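Local coordinates for protein extracellular ligand-binding receptor (Rhodopseudomonas palustris, PDB 4F06) that probably delivers lignin-derived aromatic acids to an ABC transporter as its solute-binding protein, and binds p-hydroxybenzoic acid in a buried pocket, at residues Val53-Ala58 and Leu79-Asn84; Asn84-Ala89 and Ala104-Ile109; Val97-Met102 and Pro114-Thr119; Ser120-Gln125 and Gln363-Leu368. All coordinates share one frame; numbering follows the deposited sequence.

Overall arrangement
Contacts 1, 2 and 3 all lie in the lobe built on strands 5-12, 43-51, 75-78, 99-101 and 116-118, while contact 4 sits where the chain leaves that lobe. Contacts 1 and 2 share helix 82-88 and both bind the carboxylate of p-hydroxybenzoic acid; their centres are about 9 Å apart, and T82 OG1 lies 2.8 Å from T106 OG1. Contact 3 supports the 104-109 loop of contact 2 through R118, whose NH1 is 2.8 Å from T106 O. The same loop reaches contact 4, with S107 OG 2.7 Å from D365 OD1. Contacts 1 and 4, with centres about 20 Å apart, do not touch.

Contact 1. Residues Val53-Ala58 and Leu79-Asn84. With PHB (p-hydroxybenzoic acid), chain B.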
loop_
_atom_site.group_PDB
_atom_site.type_symbol
_atom_site.label_atom_id
_atom_site.label_comp_id
_atom_site.label_asym_id
_atom_site.label_seq_id
_atom_site.Cartn_x
_atom_site.Cartn_y
_atom_site.Cartn_z
ATOM N N VAL A 53 3.927 15.529 0.025
ATOM C CA VAL A 53 2.719 16.299 0.475
ATOM C C VAL A 53 1.337 15.783 -0.028
ATOM O O VAL A 53 0.469 15.443 0.783
ATOM C CB VAL A 53 2.847 17.828 0.216
ATOM C CG1 VAL A 53 1.646 18.561 0.845
ATOM C CG2 VAL A 53 4.140 18.369 0.799
ATOM N N SER A 54 1.137 15.769 -1.336
ATOM C CA SER A 54 -0.186 15.557 -1.907
ATOM C C SER A 54 0.019 15.060 -3.349
ATOM O O SER A 54 1.147 15.054 -3.833
ATOM C CB SER A 54 -1.000 16.874 -1.905
ATOM O OG SER A 54 -0.458 17.796 -2.840
ATOM N N PRO A 55 -1.068 14.696 -4.035
ATOM C CA PRO A 55 -0.969 14.372 -5.474
ATOM C C PRO A 55 -0.551 15.639 -6.256
ATOM O O PRO A 55 -1.350 16.576 -6.417
ATOM C CB PRO A 55 -2.387 13.898 -5.832
ATOM C CG PRO A 55 -2.978 13.423 -4.507
ATOM C CD PRO A 55 -2.433 14.425 -3.510
ATOM N N ASN A 56 0.689 15.673 -6.732
ATOM C CA ASN A 56 1.262 16.921 -7.232
ATOM C C ASN A 56 2.474 16.454 -8.037
ATOM O O ASN A 56 3.623 16.403 -7.541
ATOM C CB ASN A 56 1.652 17.839 -6.068
ATOM C CG ASN A 56 2.238 19.153 -6.535
ATOM O OD1 ASN A 56 2.656 19.286 -7.700
ATOM N ND2 ASN A 56 2.272 20.143 -5.606
ATOM N N PRO A 57 2.214 16.056 -9.291
ATOM C CA PRO A 57 3.266 15.384 -10.060
ATOM C C PRO A 57 4.538 16.195 -10.270
ATOM O O PRO A 57 5.611 15.683 -10.109
ATOM C CB PRO A 57 2.528 15.076 -11.402
ATOM C CG PRO A 57 1.068 14.919 -11.022
ATOM C CD PRO A 57 0.879 15.948 -9.941
ATOM N N ALA A 58 4.345 17.443 -10.642
ATOM C CA ALA A 58 5.522 18.277 -10.892
ATOM C C ALA A 58 6.396 18.434 -9.656
ATOM O O ALA A 58 7.631 18.478 -9.752
ATOM C CB ALA A 58 5.101 19.657 -11.437
ATOM N N LEU A 79 7.071 7.102 -2.523
ATOM C CA LEU A 79 5.975 7.485 -3.446
ATOM C C LEU A 79 4.648 6.954 -2.952
ATOM O O LEU A 79 4.207 5.834 -3.301
ATOM C CB LEU A 79 6.258 7.147 -4.932
ATOM C CG LEU A 79 7.410 7.904 -5.612
ATOM C CD1 LEU A 79 7.105 9.411 -5.648
ATOM C CD2 LEU A 79 8.790 7.600 -5.042
ATOM N N TYR A 80 3.991 7.767 -2.135
ATOM C CA TYR A 80 2.693 7.383 -1.610
ATOM C C TYR A 80 1.614 7.337 -2.727
ATOM O O TYR A 80 0.862 6.354 -2.837
ATOM C CB TYR A 80 2.265 8.360 -0.510
ATOM C CG TYR A 80 1.085 7.873 0.294
ATOM C CD1 TYR A 80 1.181 6.693 1.044
ATOM C CD2 TYR A 80 -0.132 8.579 0.296
ATOM C CE1 TYR A 80 0.085 6.219 1.768
ATOM C CE2 TYR A 80 -1.229 8.143 1.053
ATOM C CZ TYR A 80 -1.113 6.958 1.770
ATOM O OH TYR A 80 -2.162 6.424 2.501
ATOM N N PHE A 81 1.533 8.412 -3.532
ATOM C CA PHE A 81 0.461 8.531 -4.508
ATOM C C PHE A 81 0.871 8.080 -5.911
ATOM O O PHE A 81 1.938 8.476 -6.414
ATOM C CB PHE A 81 -0.031 9.988 -4.568
ATOM C CG PHE A 81 -0.752 10.452 -3.303
ATOM C CD1 PHE A 81 -2.013 9.937 -3.022
ATOM C CD2 PHE A 81 -0.185 11.386 -2.451
ATOM C CE1 PHE A 81 -2.707 10.350 -1.896
ATOM C CE2 PHE A 81 -0.889 11.804 -1.320
ATOM C CZ PHE A 81 -2.162 11.297 -1.045
ATOM N N THR A 82 -0.051 7.390 -6.539
ATOM C CA THR A 82 0.167 6.970 -7.936
ATOM C C THR A 82 0.631 8.093 -8.879
ATOM O O THR A 82 1.601 7.905 -9.584
ATOM C CB THR A 82 -1.088 6.259 -8.472
ATOM O OG1 THR A 82 -1.156 4.939 -7.955
ATOM C CG2 THR A 82 -1.102 6.167 -9.998
ATOM N N PRO A 83 -0.069 9.245 -8.939
ATOM C CA PRO A 83 0.348 10.286 -9.893
ATOM C C PRO A 83 1.753 10.782 -9.650
ATOM O O PRO A 83 2.427 11.238 -10.566
ATOM C CB PRO A 83 -0.726 11.400 -9.733
ATOM C CG PRO A 83 -1.424 11.069 -8.422
ATOM C CD PRO A 83 -1.392 9.562 -8.361
ATOM N N ASN A 84 2.201 10.745 -8.411
ATOM C CA ASN A 84 3.570 11.152 -8.102
ATOM C C ASN A 84 4.581 10.137 -8.572
ATOM O O ASN A 84 5.593 10.493 -9.199
ATOM C CB ASN A 84 3.694 11.454 -6.605
ATOM C CG ASN A 84 2.833 12.635 -6.193
ATOM O OD1 ASN A 84 2.516 13.537 -7.021
ATOM N ND2 ASN A 84 2.498 12.705 -4.898
HETATM C "C1'" PHB B . -2.038 5.380 -4.588
HETATM O "O1'" PHB B . -1.615 4.529 -5.382
HETATM O "O2'" PHB B . -2.181 6.610 -4.906
HETATM C C1 PHB B . -2.452 4.920 -3.225
HETATM C C2 PHB B . -2.852 3.586 -3.019
HETATM C C3 PHB B . -3.281 3.173 -1.780
HETATM C C4 PHB B . -3.359 4.068 -0.734
HETATM C C5 PHB B . -2.980 5.381 -0.918
HETATM C C6 PHB B . -2.538 5.828 -2.158
HETATM O O4 PHB B . -3.819 3.723 0.485
#
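V53 comes to the edge of the F81 ring through its carbonyl oxygen, near the ring plane. S54 follows with a stronger tie: N84 ND2 donates to S54 O at 2.9 Å along a nearly straight path (174°). The donor stands above the carbonyl plane of S54, yet the oxygen lies in the amide plane of N84. P55 then lays its ring over one face of F81 in a CH-pi contact, with CG 3.8 Å from the F81 centroid and almost on the ring normal. The opposite face is covered by Y80, so F81 is sandwiched. P55 CB also reaches P83 CG at 4.0 Å. N56, the N-cap of helix 57-69, donates its backbone N to a lone pair of N84 OD1 at 2.8 Å, while its own side chain caps Q59. P57 ends the row, its CG 4.2 Å from P83 CB.

With CG anti to its carbonyl carbon (chi1 -64°), N84 points its amide at the 53-58 loop, where OD1 and ND2 each take a backbone partner, and ND2 has a further partner in the E52 carboxylate. An alanine here would probably leave S54 O and N56 N without their mates and E52 short of one donor.

Beyond F81, T82 begins helix 82-88 and holds the ligand carboxylate: T82 N lies 2.8 Å from PHB O2', and T82 OG1 donates to PHB O1' at 2.6 Å. Placed at the N-terminal end of a helix and met by such donors, the bound acid is likely to be stabilised as the carboxylate anion.

Contact 2. Residues Asn84-Ala89 and Ala104-Ile109. With PHB (p-hydroxybenzoic acid), chain B.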
loop_
_atom_site.group_PDB
_atom_site.type_symbol
_atom_site.label_atom_id
_atom_site.label_comp_id
_atom_site.label_asym_id
_atom_site.label_seq_id
_atom_site.Cartn_x
_atom_site.Cartn_y
_atom_site.Cartn_z
ATOM N N ASN A 84 2.201 10.745 -8.411
ATOM C CA ASN A 84 3.570 11.152 -8.102
ATOM C C ASN A 84 4.581 10.137 -8.572
ATOM O O ASN A 84 5.593 10.493 -9.199
ATOM C CB ASN A 84 3.694 11.454 -6.605
ATOM C CG ASN A 84 2.833 12.635 -6.193
ATOM O OD1 ASN A 84 2.516 13.537 -7.021
ATOM N ND2 ASN A 84 2.498 12.705 -4.898
ATOM N N ALA A 85 4.292 8.846 -8.363
ATOM C CA ALA A 85 5.157 7.799 -8.911
ATOM C C ALA A 85 5.193 7.856 -10.446
ATOM O O ALA A 85 6.261 7.679 -11.058
ATOM C CB ALA A 85 4.676 6.433 -8.490
HETATM N N MSE A 86 4.052 8.123 -11.076
HETATM C CA MSE A 86 4.044 8.241 -12.532
HETATM C C MSE A 86 4.896 9.367 -13.062
HETATM O O MSE A 86 5.463 9.245 -14.152
HETATM C CB MSE A 86 2.603 8.411 -13.029
HETATM C CG MSE A 86 1.653 7.240 -12.785
HETATM SE SE MSE A 86 2.102 5.723 -13.843
HETATM C CE MSE A 86 0.418 4.735 -13.552
ATOM N N ALA A 87 4.988 10.460 -12.317
ATOM C CA ALA A 87 5.795 11.604 -12.737
ATOM C C ALA A 87 7.286 11.295 -12.672
ATOM O O ALA A 87 8.057 11.795 -13.490
ATOM C CB ALA A 87 5.453 12.810 -11.858
ATOM N N VAL A 88 7.691 10.473 -11.714
ATOM C CA VAL A 88 9.116 10.180 -11.504
ATOM C C VAL A 88 9.587 9.048 -12.439
ATOM O O VAL A 88 10.715 9.074 -12.925
ATOM C CB VAL A 88 9.373 9.820 -10.020
ATOM C CG1 VAL A 88 10.813 9.388 -9.824
ATOM C CG2 VAL A 88 9.050 11.029 -9.161
ATOM N N ALA A 89 8.702 8.082 -12.732
ATOM C CA ALA A 89 9.076 6.882 -13.508
ATOM C C ALA A 89 9.882 7.149 -14.799
ATOM O O ALA A 89 10.890 6.473 -15.019
ATOM C CB ALA A 89 7.822 6.089 -13.822
ATOM N N ALA A 104 2.533 3.482 -3.802
ATOM C CA ALA A 104 1.665 3.726 -4.989
ATOM C C ALA A 104 1.345 2.404 -5.672
ATOM O O ALA A 104 2.255 1.653 -6.088
ATOM C CB ALA A 104 2.410 4.633 -5.928
ATOM N N ALA A 105 0.043 2.132 -5.881
ATOM C CA ALA A 105 -0.445 0.752 -5.999
ATOM C C ALA A 105 -1.128 0.505 -7.361
ATOM O O ALA A 105 -1.736 -0.554 -7.573
ATOM C CB ALA A 105 -1.413 0.466 -4.865
ATOM N N THR A 106 -1.064 1.445 -8.309
ATOM C CA THR A 106 -1.708 1.236 -9.636
ATOM C C THR A 106 -0.827 0.225 -10.399
ATOM O O THR A 106 0.412 0.345 -10.459
ATOM C CB THR A 106 -1.843 2.581 -10.350
ATOM O OG1 THR A 106 -2.764 3.373 -9.581
ATOM C CG2 THR A 106 -2.395 2.443 -11.783
ATOM N N SER A 107 -1.479 -0.759 -11.027
ATOM C CA SER A 107 -0.713 -1.875 -11.630
ATOM C C SER A 107 0.307 -1.389 -12.644
ATOM O O SER A 107 1.437 -1.864 -12.644
ATOM C CB SER A 107 -1.658 -2.881 -12.308
ATOM O OG SER A 107 -2.369 -3.649 -11.362
ATOM N N SER A 108 -0.074 -0.470 -13.528
ATOM C CA SER A 108 0.790 -0.098 -14.637
ATOM C C SER A 108 2.045 0.662 -14.233
ATOM O O SER A 108 2.903 0.875 -15.089
ATOM C CB SER A 108 0.029 0.720 -15.676
ATOM O OG SER A 108 -0.396 1.939 -15.077
ATOM N N ILE A 109 2.192 1.085 -12.969
ATOM C CA ILE A 109 3.391 1.851 -12.601
ATOM C C ILE A 109 4.650 1.065 -12.973
ATOM O O ILE A 109 5.618 1.642 -13.450
ATOM C CB ILE A 109 3.362 2.196 -11.112
ATOM C CG1 ILE A 109 2.240 3.207 -10.814
ATOM C CG2 ILE A 109 4.730 2.734 -10.662
ATOM C CD1 ILE A 109 2.018 3.469 -9.331
HETATM C "C1'" PHB B . -2.038 5.380 -4.588
HETATM O "O1'" PHB B . -1.615 4.529 -5.382
HETATM O "O2'" PHB B . -2.181 6.610 -4.906
HETATM C C1 PHB B . -2.452 4.920 -3.225
HETATM C C2 PHB B . -2.852 3.586 -3.019
HETATM C C3 PHB B . -3.281 3.173 -1.780
HETATM C C4 PHB B . -3.359 4.068 -0.734
HETATM C C5 PHB B . -2.980 5.381 -0.918
HETATM C C6 PHB B . -2.538 5.828 -2.158
HETATM O O4 PHB B . -3.819 3.723 0.485
#
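M86, a selenomethionine, has CG anti to its carbonyl carbon (chi1 -64°) and bends again at the next bond (chi2 -69°), which swings CE from helix 82-88 onto the 104-109 loop; I109 meets it with an extended CG1-CD1 branch (chi2 172°). In this type I periplasmic binding protein fold, the helix and the loop follow the C-terminal ends of the neighbouring parallel strands 75-78 and 99-101, and the helix belongs to the beta-alpha-beta crossover between them.

No hydrogen bond joins the two segments; the packing is apolar around M86 and A85. M86 CE sits among three side chains, 3.6 Å from I109 CG1, 4.0 Å from T106 CG2 and 3.3 Å from S108 OG. The selenium also lies along I109 CG1. One residue earlier on the helix, A85 CB packs against A104 CB at 3.9 Å and against I109 CD1 at 4.1 Å, so the tip of I109 lies beside this small side chain. T106 turns its methyl to M86 while its hydroxyl pairs with T82 of contact 1.

The loop set in this way carries A105 into the pocket, where its backbone N donates to PHB O1' at 3.0 Å and its CB lies 3.9 Å from PHB C2.

Contact 3. Residues Val97-Met102 and Pro114-Thr119; sequences VPMVVM and PYIVRT
M99 and V101 bond with Y115, V117 and T119 in the alternating pattern of a parallel strand pair. M99 N donates to Y115 O at 2.9 Å and M99 O accepts from V117 N at 3.0 Å; V101 repeats this with V117 O and T119 N. CA-H...O contacts add to these bonds: I116 CA lies 3.3 Å from M99 O, and V100 CA 3.2 Å from V117 O, so each of these oxygens receives a C-H beside its N-H.

Side chains also pack across the strands, both in register and diagonally. On the face carrying M99, V101, I116 and R118, the selenomethionine M99 runs extended and bends at its last torsion (chi3 68°), bringing CE to 3.7 Å from I116 CD1. Beside it V101 CG2 makes the diagonal contact, touching I116 CG2 at 3.9 Å, and V101 CG1 packs alongside the aliphatic part of R118, 3.9 Å from CD. L92 of helix 92-95 covers this face. On the face of V100, helix 283-301 packs with I295 and M298.

Polar groups find partners outside the pair. R118 bends at chi3 and carries its guanidinium to the carbonyls of A104, T106 and S107, while T119 OG1 bonds to A287 O.

Strand 116-118 thus closes one edge of the parallel sheet, whose strand order beyond the short hairpin strand 39-40 is that of a type I periplasmic binding protein lobe.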
loop_
_atom_site.group_PDB
_atom_site.type_symbol
_atom_site.label_atom_id
_atom_site.label_comp_id
_atom_site.label_asym_id
_atom_site.label_seq_id
_atom_site.Cartn_x
_atom_site.Cartn_y
_atom_site.Cartn_z
ATOM N N VAL A 97 19.040 5.427 -12.170
ATOM C CA VAL A 97 18.681 5.348 -10.756
ATOM C C VAL A 97 17.393 4.503 -10.614
ATOM O O VAL A 97 16.332 4.895 -11.064
ATOM C CB VAL A 97 18.432 6.766 -10.204
ATOM C CG1 VAL A 97 17.858 6.768 -8.794
ATOM C CG2 VAL A 97 19.742 7.595 -10.232
ATOM N N PRO A 98 17.480 3.321 -9.943
ATOM C CA PRO A 98 16.243 2.569 -9.715
ATOM C C PRO A 98 15.346 3.226 -8.680
ATOM O O PRO A 98 15.826 4.002 -7.849
ATOM C CB PRO A 98 16.736 1.207 -9.194
ATOM C CG PRO A 98 18.194 1.127 -9.672
ATOM C CD PRO A 98 18.697 2.548 -9.595
HETATM N N MSE A 99 14.060 2.869 -8.724
HETATM C CA MSE A 99 13.076 3.347 -7.760
HETATM C C MSE A 99 12.381 2.158 -7.141
HETATM O O MSE A 99 11.797 1.295 -7.833
HETATM C CB MSE A 99 12.053 4.263 -8.437
HETATM C CG MSE A 99 10.956 4.767 -7.460
HETATM SE SE MSE A 99 9.768 6.163 -8.217
HETATM C CE MSE A 99 8.765 5.212 -9.583
ATOM N N VAL A 100 12.411 2.140 -5.803
ATOM C CA VAL A 100 11.676 1.130 -5.043
ATOM C C VAL A 100 10.384 1.755 -4.530
ATOM O O VAL A 100 10.389 2.608 -3.642
ATOM C CB VAL A 100 12.538 0.642 -3.858
ATOM C CG1 VAL A 100 11.764 -0.454 -3.125
ATOM C CG2 VAL A 100 13.877 0.093 -4.364
ATOM N N VAL A 101 9.276 1.394 -5.165
ATOM C CA VAL A 101 7.989 1.975 -4.826
ATOM C C VAL A 101 7.492 1.302 -3.551
ATOM O O VAL A 101 7.352 0.070 -3.493
ATOM C CB VAL A 101 6.971 1.810 -5.985
ATOM C CG1 VAL A 101 5.567 2.231 -5.585
ATOM C CG2 VAL A 101 7.447 2.626 -7.179
HETATM N N MSE A 102 7.181 2.131 -2.543
HETATM C CA MSE A 102 6.800 1.645 -1.235
HETATM C C MSE A 102 5.346 1.910 -0.897
HETATM O O MSE A 102 4.919 1.656 0.234
HETATM C CB MSE A 102 7.699 2.217 -0.168
HETATM C CG MSE A 102 9.159 1.804 -0.261
HETATM SE SE MSE A 102 10.291 2.931 0.875
HETATM C CE MSE A 102 11.936 1.909 0.782
ATOM N N PRO A 114 12.038 0.152 -16.703
ATOM C CA PRO A 114 12.644 -1.134 -16.362
ATOM C C PRO A 114 13.259 -1.131 -14.955
ATOM O O PRO A 114 13.550 -2.191 -14.418
ATOM C CB PRO A 114 13.770 -1.309 -17.405
ATOM C CG PRO A 114 14.120 0.111 -17.795
ATOM C CD PRO A 114 12.764 0.830 -17.802
ATOM N N TYR A 115 13.419 0.049 -14.355
ATOM C CA TYR A 115 14.178 0.165 -13.103
ATOM C C TYR A 115 13.288 0.411 -11.889
ATOM O O TYR A 115 13.768 0.876 -10.874
ATOM C CB TYR A 115 15.249 1.264 -13.213
ATOM C CG TYR A 115 16.311 1.056 -14.260
ATOM C CD1 TYR A 115 16.659 -0.209 -14.763
ATOM C CD2 TYR A 115 17.015 2.160 -14.731
ATOM C CE1 TYR A 115 17.657 -0.358 -15.727
ATOM C CE2 TYR A 115 18.043 2.013 -15.631
ATOM C CZ TYR A 115 18.343 0.765 -16.153
ATOM O OH TYR A 115 19.390 0.639 -17.045
ATOM N N ILE A 116 12.010 0.061 -11.982
ATOM C CA ILE A 116 11.128 0.135 -10.839
ATOM C C ILE A 116 10.925 -1.281 -10.249
ATOM O O ILE A 116 10.740 -2.271 -10.987
ATOM C CB ILE A 116 9.736 0.671 -11.270
ATOM C CG1 ILE A 116 9.854 2.132 -11.606
ATOM C CG2 ILE A 116 8.708 0.450 -10.147
ATOM C CD1 ILE A 116 8.636 2.700 -12.288
ATOM N N VAL A 117 10.991 -1.374 -8.920
ATOM C CA VAL A 117 10.522 -2.569 -8.212
ATOM C C VAL A 117 9.597 -2.128 -7.110
ATOM O O VAL A 117 9.823 -1.067 -6.543
ATOM C CB VAL A 117 11.719 -3.424 -7.712
ATOM C CG1 VAL A 117 12.605 -2.625 -6.748
ATOM C CG2 VAL A 117 11.281 -4.767 -7.110
ATOM N N ARG A 118 8.539 -2.889 -6.831
ATOM C CA ARG A 118 7.515 -2.424 -5.885
ATOM C C ARG A 118 7.387 -3.410 -4.732
ATOM O O ARG A 118 7.186 -4.605 -4.955
ATOM C CB ARG A 118 6.163 -2.239 -6.619
ATOM C CG ARG A 118 5.025 -1.887 -5.666
ATOM C CD ARG A 118 3.869 -1.199 -6.378
ATOM N NE ARG A 118 3.479 -1.907 -7.602
ATOM C CZ ARG A 118 2.708 -1.342 -8.548
ATOM N NH1 ARG A 118 2.224 -0.089 -8.337
ATOM N NH2 ARG A 118 2.429 -1.993 -9.675
ATOM N N THR A 119 7.468 -2.884 -3.487
ATOM C CA THR A 119 7.377 -3.732 -2.281
ATOM C C THR A 119 6.090 -3.438 -1.507
ATOM O O THR A 119 5.953 -3.924 -0.358
ATOM C CB THR A 119 8.595 -3.515 -1.352
ATOM O OG1 THR A 119 8.678 -2.120 -1.063
ATOM C CG2 THR A 119 9.885 -3.981 -2.028
#

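Contact 4. Residues Ser120-Gln125 and Gln363-Leu368; sequences SFTMFQ and QPDWGL
T122, F124 and Q125, at the start of helix 123-136, meet the C-terminal segment 363-368 in a mixed polar and packing contact. It lies where the chain passes from one sheet to the other, consistent with the hinge between the two lobes. T122 OG1 donates to D365 OD1 at 2.8 Å, standing well above the carboxylate plane. From the opposite face of that plane, G367 N reaches D365 OD1 at 3.0 Å, a bond by which D365 caps the short helix 366-369. S107 OG is a further partner of D365 OD1.

T122 and Q125 form a capping box: Q125 N donates to T122 OG1 at 3.0 Å, and T122 N to Q125 OE1 at 3.2 Å. Q125 has CG anti to its backbone N (chi1 -174°) and an extended chain, which carries the amide past P364 to Q363. There Q125 NE2 donates to Q363 O at 2.8 Å, the oxygen lying in the amide plane of Q125. OE1 also accepts from H335 and Q338, and NE2 serves I336 O. An alanine here would probably leave T122 N and Q363 O without their mates, so that only the Q125 N half of the capping box would remain.

F124 lays one face of its ring over the G367 backbone, the G367 CA 3.6 Å from the ring centroid in a CH-pi contact. F124 CB sits 4.1 Å from W366 CB, and W366 turns its edge to F124 O.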
loop_
_atom_site.group_PDB
_atom_site.type_symbol
_atom_site.label_atom_id
_atom_site.label_comp_id
_atom_site.label_asym_id
_atom_site.label_seq_id
_atom_site.Cartn_x
_atom_site.Cartn_y
_atom_site.Cartn_z
ATOM N N SER A 120 5.146 -2.724 -2.116
ATOM C CA SER A 120 3.889 -2.453 -1.427
ATOM C C SER A 120 2.833 -3.475 -1.842
ATOM O O SER A 120 2.778 -4.568 -1.243
ATOM C CB SER A 120 3.450 -1.001 -1.645
ATOM O OG SER A 120 3.319 -0.747 -3.063
ATOM N N PHE A 121 2.027 -3.175 -2.882
ATOM C CA PHE A 121 0.853 -3.984 -3.260
ATOM C C PHE A 121 0.328 -3.365 -4.518
ATOM O O PHE A 121 0.692 -2.229 -4.870
ATOM C CB PHE A 121 -0.232 -4.002 -2.136
ATOM C CG PHE A 121 -0.696 -2.598 -1.717
ATOM C CD1 PHE A 121 0.113 -1.873 -0.807
ATOM C CD2 PHE A 121 -1.869 -2.027 -2.195
ATOM C CE1 PHE A 121 -0.290 -0.596 -0.365
ATOM C CE2 PHE A 121 -2.271 -0.752 -1.769
ATOM C CZ PHE A 121 -1.467 -0.046 -0.887
ATOM N N THR A 122 -0.587 -4.064 -5.182
ATOM C CA THR A 122 -1.442 -3.400 -6.196
ATOM C C THR A 122 -2.904 -3.485 -5.820
ATOM O O THR A 122 -3.332 -4.312 -4.986
ATOM C CB THR A 122 -1.254 -3.883 -7.659
ATOM O OG1 THR A 122 -1.930 -5.132 -7.826
ATOM C CG2 THR A 122 0.207 -3.958 -8.022
HETATM N N MSE A 123 -3.694 -2.599 -6.395
HETATM C CA MSE A 123 -5.123 -2.631 -6.160
HETATM C C MSE A 123 -5.761 -3.914 -6.670
HETATM O O MSE A 123 -6.568 -4.522 -5.995
HETATM C CB MSE A 123 -5.796 -1.416 -6.787
HETATM C CG MSE A 123 -5.233 -0.086 -6.257
HETATM SE SE MSE A 123 -5.263 0.088 -4.322
HETATM C CE MSE A 123 -7.113 -0.352 -4.042
ATOM N N PHE A 124 -5.397 -4.350 -7.881
ATOM C CA PHE A 124 -5.911 -5.635 -8.350
ATOM C C PHE A 124 -5.551 -6.796 -7.424
ATOM O O PHE A 124 -6.362 -7.697 -7.186
ATOM C CB PHE A 124 -5.311 -5.932 -9.739
ATOM C CG PHE A 124 -6.195 -5.526 -10.888
ATOM C CD1 PHE A 124 -6.204 -4.196 -11.355
ATOM C CD2 PHE A 124 -6.957 -6.478 -11.604
ATOM C CE1 PHE A 124 -7.014 -3.850 -12.440
ATOM C CE2 PHE A 124 -7.740 -6.092 -12.693
ATOM C CZ PHE A 124 -7.768 -4.779 -13.106
ATOM N N GLN A 125 -4.317 -6.768 -6.917
ATOM C CA GLN A 125 -3.833 -7.832 -6.051
ATOM C C GLN A 125 -4.711 -8.004 -4.804
ATOM O O GLN A 125 -5.075 -9.125 -4.455
ATOM C CB GLN A 125 -2.398 -7.505 -5.653
ATOM C CG GLN A 125 -1.675 -8.599 -4.856
ATOM C CD GLN A 125 -0.218 -8.194 -4.698
ATOM O OE1 GLN A 125 0.100 -7.034 -4.352
ATOM N NE2 GLN A 125 0.683 -9.122 -4.972
ATOM N N GLN A 363 -0.511 -14.183 -4.119
ATOM C CA GLN A 363 -1.222 -13.458 -5.185
ATOM C C GLN A 363 -0.238 -12.609 -5.998
ATOM O O GLN A 363 0.564 -11.881 -5.410
ATOM C CB GLN A 363 -2.275 -12.539 -4.584
ATOM C CG GLN A 363 -3.267 -13.261 -3.695
ATOM C CD GLN A 363 -4.091 -14.297 -4.422
ATOM O OE1 GLN A 363 -3.909 -15.540 -4.225
ATOM N NE2 GLN A 363 -4.966 -13.839 -5.261
ATOM N N PRO A 364 -0.276 -12.694 -7.342
ATOM C CA PRO A 364 0.515 -11.796 -8.183
ATOM C C PRO A 364 -0.237 -10.465 -8.409
ATOM O O PRO A 364 -1.312 -10.237 -7.826
ATOM C CB PRO A 364 0.575 -12.586 -9.492
ATOM C CG PRO A 364 -0.815 -13.184 -9.591
ATOM C CD PRO A 364 -1.107 -13.628 -8.138
ATOM N N ASP A 365 0.363 -9.569 -9.194
ATOM C CA ASP A 365 -0.399 -8.405 -9.641
ATOM C C ASP A 365 -1.410 -8.848 -10.689
ATOM O O ASP A 365 -1.093 -8.891 -11.887
ATOM C CB ASP A 365 0.532 -7.304 -10.171
ATOM C CG ASP A 365 -0.244 -6.127 -10.678
ATOM O OD1 ASP A 365 -1.478 -6.031 -10.428
ATOM O OD2 ASP A 365 0.364 -5.261 -11.331
ATOM N N TRP A 366 -2.637 -9.148 -10.289
ATOM C CA TRP A 366 -3.629 -9.575 -11.239
ATOM C C TRP A 366 -3.937 -8.555 -12.321
ATOM O O TRP A 366 -4.522 -8.924 -13.331
ATOM C CB TRP A 366 -4.934 -9.938 -10.529
ATOM C CG TRP A 366 -4.846 -11.105 -9.600
ATOM C CD1 TRP A 366 -4.995 -11.119 -8.220
ATOM C CD2 TRP A 366 -4.636 -12.467 -10.008
ATOM N NE1 TRP A 366 -4.891 -12.420 -7.739
ATOM C CE2 TRP A 366 -4.637 -13.271 -8.775
ATOM C CE3 TRP A 366 -4.392 -13.082 -11.226
ATOM C CZ2 TRP A 366 -4.424 -14.659 -8.801
ATOM C CZ3 TRP A 366 -4.201 -14.479 -11.246
ATOM C CH2 TRP A 366 -4.197 -15.237 -10.055
ATOM N N GLY A 367 -3.584 -7.264 -12.130
ATOM C CA GLY A 367 -3.802 -6.278 -13.186
ATOM C C GLY A 367 -2.930 -6.491 -14.409
ATOM O O GLY A 367 -3.268 -6.036 -15.504
ATOM N N LEU A 368 -1.797 -7.175 -14.249
ATOM C CA LEU A 368 -0.837 -7.419 -15.350
ATOM C C LEU A 368 -0.716 -8.898 -15.684
ATOM O O LEU A 368 -0.255 -9.246 -16.775
ATOM C CB LEU A 368 0.546 -6.904 -14.978
ATOM C CG LEU A 368 0.617 -5.409 -14.716
ATOM C CD1 LEU A 368 2.069 -5.056 -14.403
ATOM C CD2 LEU A 368 0.031 -4.583 -15.857
#